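PDB 3GO2: putative L-alanine-DL-glutamate epimerase from Burkholderia xenovorans, which probably works as a magnesium-dependent racemase or epimerase of the mandelate racemase/muconate lactonizing enzyme family, although its substrate is not firmly established. Local coordinates for residues E64-R67 against F68-E71; A90-N93 against A94-A98; L103-P106 against C107-L111; G297-Q300 against S301-A305. All coordinates share one frame; numbering follows the deposited sequence.

Interaction 1 of 4, residues E64-R67 against F68-E71; sequences EHER and FFAE
Phe68 N bonds back to Glu64 O at the N-cap, and Phe69, Ala70 and Glu71 repeat this i to i+4 pattern onto His65, Glu66 and Arg67, so the stretch is the first turns of an alpha-helix. The side-chain link is a salt bridge one turn apart, with Arg67 NH1 2.8 Å from Glu71 OE1. The two chains run side by side. The carboxylate oxygen sits near the guanidinium plane, but the arginine reaches it from above the carboxylate plane, and the two flat groups are 89° apart. Arg67 gets there by bends at chi2 and chi3 (65° at chi3), which lay one guanidinium face over Phe68 CA. Its NE also has a long salt bridge of 3.8 Å to Glu64 OE1, a group whose stronger partner is Lys114 of a second subunit. Glu66 lies alongside Phe69, with OE1 3.9 Å from Phe69 CB. The Glu66 carboxylate plane is nearly parallel to the Phe69 ring plane, 14° apart. The Glu66 carboxylate is held by Lys303 and Gln300. In the fold, Phe68 packs on helices 46-57 and 82-103, while Glu66 and Phe69 meet helix 298-310 of the barrel domain.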
loop_
_atom_site.group_PDB
_atom_site.type_symbol
_atom_site.label_atom_id
_atom_site.label_comp_id
_atom_site.label_asym_id
_atom_site.label_seq_id
_atom_site.Cartn_x
_atom_site.Cartn_y
_atom_site.Cartn_z
ATOM N N GLU A 64 -39.496 1.752 17.608
ATOM C CA GLU A 64 -38.755 1.482 16.378
ATOM C C GLU A 64 -37.699 2.566 16.121
ATOM O O GLU A 64 -37.751 3.322 15.141
ATOM C CB GLU A 64 -39.741 1.337 15.204
ATOM C CG GLU A 64 -40.603 0.081 15.348
ATOM C CD GLU A 64 -41.678 -0.122 14.308
ATOM O OE1 GLU A 64 -41.728 0.612 13.319
ATOM O OE2 GLU A 64 -42.495 -1.046 14.529
ATOM N N HIS A 65 -36.721 2.644 17.005
ATOM C CA HIS A 65 -35.744 3.723 16.887
ATOM C C HIS A 65 -34.796 3.530 15.716
ATOM O O HIS A 65 -34.451 4.513 15.040
ATOM C CB HIS A 65 -35.018 4.033 18.211
ATOM C CG HIS A 65 -34.281 2.874 18.833
ATOM N ND1 HIS A 65 -32.986 2.555 18.499
ATOM C CD2 HIS A 65 -34.656 1.986 19.787
ATOM C CE1 HIS A 65 -32.588 1.528 19.234
ATOM N NE2 HIS A 65 -33.577 1.163 20.034
ATOM N N GLU A 66 -34.392 2.301 15.422
ATOM C CA GLU A 66 -33.501 2.115 14.279
ATOM C C GLU A 66 -34.240 2.333 12.952
ATOM O O GLU A 66 -33.636 2.762 11.963
ATOM C CB GLU A 66 -32.824 0.759 14.356
ATOM C CG GLU A 66 -31.780 0.583 13.356
ATOM C CD GLU A 66 -30.454 1.280 13.646
ATOM O OE1 GLU A 66 -30.283 2.243 14.455
ATOM O OE2 GLU A 66 -29.533 0.854 12.941
ATOM N N ARG A 67 -35.548 2.086 12.932
ATOM C CA ARG A 67 -36.354 2.476 11.763
ATOM C C ARG A 67 -36.291 3.993 11.553
ATOM O O ARG A 67 -36.078 4.480 10.421
ATOM C CB ARG A 67 -37.816 2.047 11.928
ATOM C CG ARG A 67 -38.694 2.309 10.704
ATOM C CD ARG A 67 -40.140 2.614 11.132
ATOM N NE ARG A 67 -40.219 3.853 11.906
ATOM C CZ ARG A 67 -40.098 5.082 11.413
ATOM N NH1 ARG A 67 -39.944 5.296 10.102
ATOM N NH2 ARG A 67 -40.149 6.122 12.227
ATOM N N PHE A 68 -36.522 4.754 12.618
ATOM C CA PHE A 68 -36.427 6.227 12.528
ATOM C C PHE A 68 -35.030 6.636 12.019
ATOM O O PHE A 68 -34.898 7.496 11.151
ATOM C CB PHE A 68 -36.725 6.931 13.856
ATOM C CG PHE A 68 -36.192 8.351 13.905
ATOM C CD1 PHE A 68 -36.834 9.360 13.235
ATOM C CD2 PHE A 68 -34.985 8.622 14.516
ATOM C CE1 PHE A 68 -36.326 10.657 13.221
ATOM C CE2 PHE A 68 -34.451 9.927 14.511
ATOM C CZ PHE A 68 -35.135 10.936 13.852
ATOM N N PHE A 69 -33.996 6.043 12.592
ATOM C CA PHE A 69 -32.648 6.403 12.190
ATOM C C PHE A 69 -32.446 6.135 10.699
ATOM O O PHE A 69 -31.913 6.978 9.960
ATOM C CB PHE A 69 -31.592 5.658 13.014
ATOM C CG PHE A 69 -30.201 6.022 12.603
ATOM C CD1 PHE A 69 -29.597 7.172 13.090
ATOM C CD2 PHE A 69 -29.524 5.249 11.695
ATOM C CE1 PHE A 69 -28.324 7.522 12.657
ATOM C CE2 PHE A 69 -28.278 5.622 11.237
ATOM C CZ PHE A 69 -27.675 6.748 11.737
ATOM N N ALA A 70 -32.864 4.947 10.245
ATOM C CA ALA A 70 -32.669 4.550 8.869
ATOM C C ALA A 70 -33.415 5.493 7.943
ATOM O O ALA A 70 -32.861 5.950 6.960
ATOM C CB ALA A 70 -33.132 3.082 8.631
ATOM N N GLU A 71 -34.632 5.872 8.318
ATOM C CA GLU A 71 -35.425 6.776 7.472
ATOM C C GLU A 71 -34.819 8.174 7.448
ATOM O O GLU A 71 -34.729 8.824 6.395
ATOM C CB GLU A 71 -36.856 6.840 7.985
ATOM C CG GLU A 71 -37.757 7.725 7.109
ATOM C CD GLU A 71 -39.202 7.780 7.596
ATOM O OE1 GLU A 71 -39.446 7.737 8.802
ATOM O OE2 GLU A 71 -40.093 7.902 6.750
#

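Interaction 2 of 4, residues A90-N93 against A94-A98; sequences AIEN and ALLDA
Ile91 and Leu95 lie side by side and point the same way, one turn apart on helix 82-103 of the N-terminal domain. Their meeting point is Ile91 CG2 against Leu95 CD1, at 4.1 Å. In Ile91 the CG2 branch is the one set opposite the backbone N, while CG1 takes the place beside that N (chi1 -64°). Glu92 and Leu96 form a similar pair. They also run in the same direction, and the aliphatic part of the glutamate, at CG, comes 4.2 Å from Leu96 CD1. Asn93 approaches that leucine differently. Its side chain slants across Leu96, and OD1 is 3.8 Å from the same CD1 methyl, which therefore lies close to both Glu92 and Asn93. Regular helix bonds run beneath these pairs. Leu95 N reaches Ile91 O at 2.9 Å, and Leu96 N reaches Glu92 O at the same distance. Ile91 and Leu95 pack on Phe68 of helix 65-76. The polar ends of the other face are held by the barrel domain: Glu92 by Gln300, and Asn93 by Val298 N and Thr293 O. The chemistry is thus divided round the helix. The apolar pair contributes to the interior of the N-terminal domain, while buried carboxylate and amide groups are satisfied by hydrogen bonds across the domain boundary.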
loop_
_atom_site.group_PDB
_atom_site.type_symbol
_atom_site.label_atom_id
_atom_site.label_comp_id
_atom_site.label_asym_id
_atom_site.label_seq_id
_atom_site.Cartn_x
_atom_site.Cartn_y
_atom_site.Cartn_z
ATOM N N ALA A 90 -29.928 13.460 18.720
ATOM C CA ALA A 90 -30.747 13.980 19.820
ATOM C C ALA A 90 -32.120 13.304 19.866
ATOM O O ALA A 90 -32.667 12.963 20.956
ATOM C CB ALA A 90 -30.903 15.490 19.676
ATOM N N ILE A 91 -32.706 13.110 18.688
ATOM C CA ILE A 91 -33.988 12.411 18.626
ATOM C C ILE A 91 -33.824 10.950 19.046
ATOM O O ILE A 91 -34.641 10.431 19.786
ATOM C CB ILE A 91 -34.646 12.543 17.264
ATOM C CG1 ILE A 91 -34.990 14.014 17.009
ATOM C CG2 ILE A 91 -35.888 11.624 17.166
ATOM C CD1 ILE A 91 -35.552 14.280 15.568
ATOM N N GLU A 92 -32.764 10.299 18.577
ATOM C CA GLU A 92 -32.458 8.933 18.978
ATOM C C GLU A 92 -32.399 8.807 20.479
ATOM O O GLU A 92 -32.942 7.870 21.058
ATOM C CB GLU A 92 -31.140 8.465 18.341
ATOM C CG GLU A 92 -30.728 7.073 18.834
ATOM C CD GLU A 92 -29.671 6.447 17.980
ATOM O OE1 GLU A 92 -28.511 6.343 18.439
ATOM O OE2 GLU A 92 -30.022 6.043 16.863
ATOM N N ASN A 93 -31.725 9.748 21.123
ATOM C CA ASN A 93 -31.551 9.662 22.540
ATOM C C ASN A 93 -32.866 9.864 23.300
ATOM O O ASN A 93 -33.057 9.261 24.334
ATOM C CB ASN A 93 -30.445 10.586 23.014
ATOM C CG ASN A 93 -29.094 10.052 22.683
ATOM O OD1 ASN A 93 -28.925 8.830 22.525
ATOM N ND2 ASN A 93 -28.098 10.940 22.628
ATOM N N ALA A 94 -33.790 10.646 22.747
ATOM C CA ALA A 94 -35.108 10.813 23.370
ATOM C C ALA A 94 -35.952 9.564 23.144
ATOM O O ALA A 94 -36.676 9.140 24.038
ATOM C CB ALA A 94 -35.822 12.076 22.823
ATOM N N LEU A 95 -35.808 8.952 21.964
ATOM C CA LEU A 95 -36.493 7.677 21.661
ATOM C C LEU A 95 -36.026 6.594 22.633
ATOM O O LEU A 95 -36.838 5.818 23.155
ATOM C CB LEU A 95 -36.251 7.261 20.215
ATOM C CG LEU A 95 -37.060 7.925 19.112
ATOM C CD1 LEU A 95 -36.493 7.648 17.724
ATOM C CD2 LEU A 95 -38.499 7.420 19.183
ATOM N N LEU A 96 -34.724 6.520 22.884
ATOM C CA LEU A 96 -34.218 5.484 23.787
ATOM C C LEU A 96 -34.770 5.672 25.194
ATOM O O LEU A 96 -35.201 4.708 25.835
ATOM C CB LEU A 96 -32.694 5.482 23.815
ATOM C CG LEU A 96 -32.000 4.986 22.553
ATOM C CD1 LEU A 96 -30.513 5.370 22.637
ATOM C CD2 LEU A 96 -32.191 3.457 22.355
ATOM N N ASP A 97 -34.767 6.910 25.677
ATOM C CA ASP A 97 -35.311 7.200 27.001
ATOM C C ASP A 97 -36.778 6.724 27.093
ATOM O O ASP A 97 -37.215 6.081 28.080
ATOM C CB ASP A 97 -35.244 8.693 27.282
ATOM C CG ASP A 97 -35.484 9.031 28.736
ATOM O OD1 ASP A 97 -35.066 8.247 29.622
ATOM O OD2 ASP A 97 -36.087 10.106 28.994
ATOM N N ALA A 98 -37.561 7.083 26.074
ATOM C CA ALA A 98 -38.991 6.744 26.056
ATOM C C ALA A 98 -39.215 5.227 25.996
ATOM O O ALA A 98 -40.103 4.681 26.660
ATOM C CB ALA A 98 -39.697 7.456 24.907
#

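Interaction 3 of 4, residues L103-P106 against C107-L111; sequences LNVP and CYELL
Pro106 and Tyr108 make a CH-pi contact in the loop that follows a Schellman motif at Asn104, where helix 82-103 ends. The proline can be followed outward from CB. Pro106 CB lies over one face of the tyrosine ring, 3.9 Å from the Tyr108 centroid and 18° off the ring normal. The same CB is 3.7 Å from Tyr108 CE2, so it is displaced toward the rim. Pro106 CG moves on toward the phenol end and stands 3.7 Å from both CZ and OH of Tyr108. Pro106 CD turns back to the backbone N and comes to 4.4 Å from Glu109 CB. The tyrosine ring is brought back to the proline by chi1 of 62°, which sets CG between its own backbone N and carbonyl carbon. Val105 and Glu109 cross at about a right angle, with their CB atoms 3.6 Å apart. Glu109 has two deposited conformers; in one, OE1 pairs with Lys99 of a second subunit, so this bridge is less certain. Leu103 and Val105 both reach Leu110 CD2 with methyl groups, and each also packs on the other subunit. Backbone hydrogen bonds link Val105 and Cys107 with Gly374, next to Trp375. The turn itself is closed by Glu109 N, which donates to Pro106 O at 3.0 Å from above the carbonyl plane.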
loop_
_atom_site.group_PDB
_atom_site.type_symbol
_atom_site.label_atom_id
_atom_site.label_comp_id
_atom_site.label_asym_id
_atom_site.label_seq_id
_atom_site.Cartn_x
_atom_site.Cartn_y
_atom_site.Cartn_z
ATOM N N LEU A 103 -40.600 0.211 28.944
ATOM C CA LEU A 103 -40.255 -1.140 29.452
ATOM C C LEU A 103 -39.812 -1.187 30.917
ATOM O O LEU A 103 -39.523 -2.278 31.457
ATOM C CB LEU A 103 -39.186 -1.767 28.547
ATOM C CG LEU A 103 -39.550 -1.951 27.084
ATOM C CD1 LEU A 103 -38.326 -2.429 26.280
ATOM C CD2 LEU A 103 -40.742 -2.947 26.954
ATOM N N ASN A 104 -39.819 -0.019 31.574
ATOM C CA ASN A 104 -39.513 0.123 32.993
ATOM C C ASN A 104 -38.114 -0.325 33.354
ATOM O O ASN A 104 -37.896 -1.055 34.343
ATOM C CB ASN A 104 -40.539 -0.632 33.847
ATOM C CG ASN A 104 -40.575 -0.149 35.272
ATOM O OD1 ASN A 104 -40.470 1.053 35.542
ATOM N ND2 ASN A 104 -40.741 -1.085 36.204
ATOM N N VAL A 105 -37.156 0.079 32.528
ATOM C CA VAL A 105 -35.770 -0.264 32.756
ATOM C C VAL A 105 -34.869 0.948 32.562
ATOM O O VAL A 105 -35.209 1.863 31.807
ATOM C CB VAL A 105 -35.300 -1.384 31.790
ATOM C CG1 VAL A 105 -36.075 -2.658 32.035
ATOM C CG2 VAL A 105 -35.436 -0.963 30.323
ATOM N N PRO A 106 -33.685 0.942 33.191
ATOM C CA PRO A 106 -32.691 1.972 32.865
ATOM C C PRO A 106 -32.231 1.806 31.436
ATOM O O PRO A 106 -32.265 0.714 30.897
ATOM C CB PRO A 106 -31.511 1.659 33.795
ATOM C CG PRO A 106 -32.008 0.629 34.734
ATOM C CD PRO A 106 -33.165 -0.045 34.159
ATOM N N CYS A 107 -31.739 2.867 30.825
ATOM C CA CYS A 107 -31.362 2.759 29.411
ATOM C C CYS A 107 -30.269 1.730 29.134
ATOM O O CYS A 107 -30.292 1.100 28.072
ATOM C CB CYS A 107 -30.972 4.105 28.844
ATOM S SG CYS A 107 -32.430 5.076 28.337
ATOM N N TYR A 108 -29.331 1.510 30.065
ATOM C CA TYR A 108 -28.309 0.477 29.813
ATOM C C TYR A 108 -28.888 -0.925 29.586
ATOM O O TYR A 108 -28.243 -1.775 28.990
ATOM C CB TYR A 108 -27.231 0.473 30.897
ATOM C CG TYR A 108 -27.702 0.153 32.310
ATOM C CD1 TYR A 108 -28.144 -1.108 32.669
ATOM C CD2 TYR A 108 -27.633 1.122 33.312
ATOM C CE1 TYR A 108 -28.543 -1.376 33.977
ATOM C CE2 TYR A 108 -28.020 0.864 34.605
ATOM C CZ TYR A 108 -28.460 -0.378 34.944
ATOM O OH TYR A 108 -28.841 -0.615 36.252
ATOM N N GLU A 109 -30.117 -1.179 30.043
ATOM C CA GLU A 109 -30.800 -2.453 29.808
ATOM C C GLU A 109 -31.139 -2.651 28.324
ATOM O O GLU A 109 -31.382 -3.766 27.890
ATOM C CB GLU A 109 -32.080 -2.528 30.652
ATOM C CG GLU A 109 -32.464 -3.926 31.083
ATOM C CD GLU A 109 -31.387 -4.555 31.937
ATOM O OE1 GLU A 109 -30.362 -4.991 31.365
ATOM O OE2 GLU A 109 -31.551 -4.577 33.185
ATOM N N LEU A 110 -31.180 -1.563 27.553
ATOM C CA LEU A 110 -31.408 -1.646 26.124
ATOM C C LEU A 110 -30.093 -1.834 25.373
ATOM O O LEU A 110 -30.090 -2.173 24.186
ATOM C CB LEU A 110 -32.061 -0.379 25.599
ATOM C CG LEU A 110 -33.397 0.020 26.197
ATOM C CD1 LEU A 110 -33.883 1.267 25.469
ATOM C CD2 LEU A 110 -34.390 -1.103 26.100
ATOM N N LEU A 111 -28.986 -1.611 26.065
ATOM C CA LEU A 111 -27.670 -1.527 25.421
ATOM C C LEU A 111 -26.778 -2.752 25.634
ATOM O O LEU A 111 -25.571 -2.707 25.377
ATOM C CB LEU A 111 -26.948 -0.272 25.922
ATOM C CG LEU A 111 -27.647 1.084 25.816
ATOM C CD1 LEU A 111 -26.835 2.220 26.453
ATOM C CD2 LEU A 111 -28.008 1.426 24.380
#

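Interaction 4 of 4, residues G297-Q300 against S301-A305; sequences GVWQ and SMKIA
The Trp299 ring is met obliquely by Lys303, whose CE lies 4.2 Å from Trp299 CD1, and it has Gln300 NE2 at its edge, in the ring plane. The ring also makes an edge-to-face contact with His65. These are the first turns of helix 298-310 in the enolase-type barrel domain, with Gly297 at the N-cap. Gln300 and Lys303 lie side by side and point the same way. The glutamine bends at chi2 (-44°), whereas the lysine is extended beyond CG. Lys303 NZ then donates to Gln300 OE1 at 2.9 Å, tilted a little from the amide plane. Lys303 CE passes 3.4 Å from Gln300 OE1. The stronger partner of Lys303 is Glu66, in a salt bridge, and Gln300 NE2 donates to both Glu66 and Glu92. The amide is therefore engaged at both its oxygen and its nitrogen, which should fix its rotation. On the backbone, Ile304 N bonds to Gln300 O, in the carbonyl plane. Gly297 has positive phi, a backbone shape that suits glycine. Gly297 O accepts two bonds, from Ser301 N at 2.9 Å and from Ser301 OG at 2.7 Å, the latter from above the carbonyl plane.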
loop_
_atom_site.group_PDB
_atom_site.type_symbol
_atom_site.label_atom_id
_atom_site.label_comp_id
_atom_site.label_asym_id
_atom_site.label_seq_id
_atom_site.Cartn_x
_atom_site.Cartn_y
_atom_site.Cartn_z
ATOM N N GLY A 297 -26.064 9.933 18.945
ATOM C CA GLY A 297 -27.047 9.009 19.486
ATOM C C GLY A 297 -26.319 7.852 20.126
ATOM O O GLY A 297 -25.306 7.345 19.613
ATOM N N VAL A 298 -26.820 7.399 21.266
ATOM C CA VAL A 298 -26.182 6.303 21.951
ATOM C C VAL A 298 -26.240 4.977 21.189
ATOM O O VAL A 298 -25.299 4.182 21.294
ATOM C CB VAL A 298 -26.778 6.171 23.414
ATOM C CG1 VAL A 298 -26.411 4.839 24.055
ATOM C CG2 VAL A 298 -26.311 7.360 24.259
ATOM N N TRP A 299 -27.306 4.717 20.428
ATOM C CA TRP A 299 -27.400 3.441 19.715
ATOM C C TRP A 299 -26.339 3.403 18.640
ATOM O O TRP A 299 -25.633 2.412 18.482
ATOM C CB TRP A 299 -28.792 3.241 19.122
ATOM C CG TRP A 299 -29.053 1.846 18.683
ATOM C CD1 TRP A 299 -29.089 1.379 17.410
ATOM C CD2 TRP A 299 -29.308 0.724 19.535
ATOM N NE1 TRP A 299 -29.384 0.026 17.416
ATOM C CE2 TRP A 299 -29.516 -0.387 18.713
ATOM C CE3 TRP A 299 -29.424 0.571 20.916
ATOM C CZ2 TRP A 299 -29.809 -1.657 19.238
ATOM C CZ3 TRP A 299 -29.721 -0.669 21.413
ATOM C CH2 TRP A 299 -29.907 -1.756 20.584
ATOM N N GLN A 300 -26.193 4.505 17.912
ATOM C CA GLN A 300 -25.143 4.596 16.914
ATOM C C GLN A 300 -23.759 4.516 17.575
ATOM O O GLN A 300 -22.845 3.914 17.012
ATOM C CB GLN A 300 -25.276 5.895 16.104
ATOM C CG GLN A 300 -26.624 6.112 15.413
ATOM C CD GLN A 300 -27.155 4.880 14.714
ATOM O OE1 GLN A 300 -26.442 4.258 13.925
ATOM N NE2 GLN A 300 -28.383 4.480 15.048
ATOM N N SER A 301 -23.626 5.082 18.774
ATOM C CA SER A 301 -22.359 5.075 19.491
ATOM C C SER A 301 -21.961 3.671 19.915
ATOM O O SER A 301 -20.768 3.385 19.993
ATOM C CB SER A 301 -22.415 6.006 20.706
ATOM O OG SER A 301 -22.697 7.309 20.259
ATOM N N MET A 302 -22.936 2.797 20.199
ATOM C CA MET A 302 -22.611 1.396 20.497
ATOM C C MET A 302 -21.943 0.711 19.282
ATOM O O MET A 302 -20.989 -0.079 19.425
ATOM C CB MET A 302 -23.866 0.612 20.955
ATOM C CG MET A 302 -24.490 1.101 22.254
ATOM S SD MET A 302 -23.430 1.270 23.727
ATOM C CE MET A 302 -23.089 -0.502 23.963
ATOM N N LYS A 303 -22.419 1.043 18.077
ATOM C CA LYS A 303 -21.836 0.541 16.851
ATOM C C LYS A 303 -20.352 0.968 16.718
ATOM O O LYS A 303 -19.460 0.146 16.428
ATOM C CB LYS A 303 -22.641 1.030 15.634
ATOM C CG LYS A 303 -24.104 0.584 15.585
ATOM C CD LYS A 303 -24.817 1.198 14.383
ATOM C CE LYS A 303 -26.289 0.850 14.389
ATOM N NZ LYS A 303 -27.009 1.550 13.238
ATOM N N ILE A 304 -20.101 2.257 16.948
ATOM C CA ILE A 304 -18.763 2.819 16.914
ATOM C C ILE A 304 -17.876 2.152 17.983
ATOM O O ILE A 304 -16.724 1.788 17.721
ATOM C CB ILE A 304 -18.791 4.328 17.123
ATOM C CG1 ILE A 304 -19.596 5.020 16.034
ATOM C CG2 ILE A 304 -17.377 4.889 17.203
ATOM C CD1 ILE A 304 -19.966 6.474 16.434
ATOM N N ALA A 305 -18.413 1.969 19.183
ATOM C CA ALA A 305 -17.652 1.288 20.225
ATOM C C ALA A 305 -17.239 -0.137 19.835
ATOM O O ALA A 305 -16.105 -0.562 20.085
ATOM C CB ALA A 305 -18.443 1.271 21.534
#

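Interactions 2 and 4 are buried, while interactions 1 and 3 are partly buried. The first three belong to the N-terminal domain and interaction 4 to the barrel domain. The chemistry changes with the neighbour. Between helices 65-76 and 82-103, interactions 1 and 2 join through apolar contacts. Toward helix 298-310 both turn charged and hydrogen-bonding groups. Interaction 3, a loop and not a regular helix, touches interaction 4 by van der Waals packing, with Leu110 and Leu111 against Val298, Trp299 and Met302. It also packs on interaction 2 through Cys107 and Leu110. Interactions 1, 3 and 4 touch a second subunit, whereas no other chain touches interaction 2.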